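Local coordinates for GDSL-like Lipase/Acylhydrolase family protein (Neisseria meningitidis, PDB 4K9S) that probably removes O-acetyl groups from peptidoglycan, as an SGNH-family esterase with an additional beta-sandwich domain, at residues Gln160-Asn165 and Leu187-Glu192. Sequence-based numbering, arbitrary orientation.
Sequences QTLTVN and LTIHTE
Thr163 and His190 are a hydrogen-bonded pair between the antiparallel strands 161-164 and 187-191, neighbours in one of two five-stranded sheets that pack face to face in the domain next to the esterase core. Thr163 N reaches His190 O at 3.1 Å, and His190 N returns a bond of equal length to Thr163 O. The same Thr163 O also takes a CA-H...O contact, at 3.2 Å, from Ile189 CA, which belongs with Val164 to the next, non-hydrogen-bonded pair. Where strand 161-164 ends, Asn165 adopts a left-handed backbone conformation and continues the ladder with two bonds to one residue: its N donates to Thr188 O, while its amide oxygen OD1 receives Thr188 N at 2.9 Å. A side-chain carbonyl thereby stands in for a main-chain one. Thr188 N meets it nearly head-on (176° at OD1), whereas the main-chain bonds are bent at their carbonyl oxygens.

The two faces differ. On the inner one, the chi1 of Val164 (-177°), with CG1 anti to the backbone N, carries that methyl to 3.5 Å from Leu187 CD1, and Leu162 CD1 approaches Ile189 CG2; Leu162 and Ile189 also touch strand 195-203 of the facing sheet. On the other, Thr163 OG1 sits 3.1 Å from His190 CB and obliquely to the imidazole ring. A water hydrogen-bonded to Thr163 OG1 at 2.8 Å donates to Thr188 O. Both backbone polar atoms of Thr188 are therefore satisfied beyond the strand end: N by the Asn165 amide, and O by two donors, Asn165 N and the water.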
# COMPACT_ATOMS: atom_id res chain seq x y z
N GLN A 160 13.03 10.88 24.18
CA GLN A 160 11.70 11.44 24.44
C GLN A 160 10.60 10.38 24.57
O GLN A 160 10.74 9.25 24.10
CB GLN A 160 11.36 12.42 23.31
CG GLN A 160 10.23 13.38 23.58
CD GLN A 160 10.07 14.37 22.43
OE1 GLN A 160 11.02 14.64 21.70
NE2 GLN A 160 8.86 14.89 22.25
N THR A 161 9.51 10.76 25.23
CA THR A 161 8.39 9.85 25.42
C THR A 161 7.09 10.35 24.79
O THR A 161 6.99 11.50 24.37
CB THR A 161 8.14 9.56 26.92
OG1 THR A 161 7.64 10.73 27.57
CG2 THR A 161 9.42 9.16 27.58
N LEU A 162 6.11 9.44 24.72
CA LEU A 162 4.72 9.74 24.40
C LEU A 162 3.86 8.69 25.10
O LEU A 162 4.38 7.76 25.70
CB LEU A 162 4.48 9.72 22.87
CG LEU A 162 4.95 8.57 21.96
CD1 LEU A 162 4.11 7.27 22.10
CD2 LEU A 162 4.95 9.06 20.52
N THR A 163 2.54 8.83 25.04
CA THR A 163 1.69 7.79 25.62
C THR A 163 0.72 7.13 24.63
O THR A 163 0.26 7.76 23.69
CB THR A 163 0.88 8.30 26.83
OG1 THR A 163 -0.03 9.32 26.40
CG2 THR A 163 1.81 8.84 27.91
N VAL A 164 0.42 5.86 24.88
CA VAL A 164 -0.58 5.14 24.10
C VAL A 164 -1.59 4.54 25.06
O VAL A 164 -1.24 3.65 25.83
CB VAL A 164 0.06 4.01 23.28
CG1 VAL A 164 -0.98 3.33 22.42
CG2 VAL A 164 1.19 4.55 22.43
N ASN A 165 -2.84 5.01 25.02
CA ASN A 165 -3.83 4.66 26.05
C ASN A 165 -3.26 4.83 27.45
O ASN A 165 -3.46 3.99 28.32
CB ASN A 165 -4.38 3.24 25.88
CG ASN A 165 -5.26 3.10 24.65
OD1 ASN A 165 -5.34 4.01 23.83
ND2 ASN A 165 -5.92 1.94 24.52
N LEU A 187 -7.60 3.93 20.02
CA LEU A 187 -6.19 4.15 20.36
C LEU A 187 -5.92 5.63 20.52
O LEU A 187 -6.12 6.38 19.58
CB LEU A 187 -5.32 3.63 19.22
CG LEU A 187 -3.83 3.49 19.49
CD1 LEU A 187 -3.61 2.28 20.37
CD2 LEU A 187 -3.07 3.34 18.18
N THR A 188 -5.48 6.05 21.71
CA THR A 188 -5.20 7.46 21.91
C THR A 188 -3.73 7.73 22.22
O THR A 188 -3.19 7.30 23.25
CB THR A 188 -6.10 8.08 22.98
OG1 THR A 188 -7.47 8.10 22.51
CG2 THR A 188 -5.65 9.51 23.28
N ILE A 189 -3.09 8.47 21.32
CA ILE A 189 -1.69 8.83 21.45
C ILE A 189 -1.53 10.28 21.84
O ILE A 189 -1.97 11.18 21.09
CB ILE A 189 -0.96 8.64 20.13
CG1 ILE A 189 -1.37 7.30 19.52
CG2 ILE A 189 0.54 8.73 20.34
CD1 ILE A 189 -0.73 7.06 18.17
N HIS A 190 -0.92 10.51 23.00
CA HIS A 190 -0.67 11.86 23.50
C HIS A 190 0.78 12.22 23.32
O HIS A 190 1.68 11.38 23.46
CB HIS A 190 -0.98 11.95 24.99
CG HIS A 190 -2.43 12.01 25.32
ND1 HIS A 190 -3.36 12.54 24.45
CD2 HIS A 190 -3.11 11.62 26.42
CE1 HIS A 190 -4.56 12.47 25.00
NE2 HIS A 190 -4.44 11.91 26.19
N THR A 191 1.03 13.49 23.07
CA THR A 191 2.39 13.88 22.83
C THR A 191 2.67 15.22 23.55
O THR A 191 2.13 16.27 23.21
CB THR A 191 2.70 13.83 21.30
OG1 THR A 191 4.10 13.66 21.08
CG2 THR A 191 2.24 15.02 20.61
N GLU A 192 3.46 15.14 24.60
CA GLU A 192 3.69 16.29 25.44
C GLU A 192 4.58 17.25 24.66
O GLU A 192 4.36 18.45 24.67
CB GLU A 192 4.33 15.86 26.76
CG GLU A 192 5.04 16.97 27.53
CD GLU A 192 4.09 18.04 28.07
OE1 GLU A 192 2.87 17.79 28.16
OE2 GLU A 192 4.59 19.12 28.39
O HOH W 1 -2.47 8.12 25.88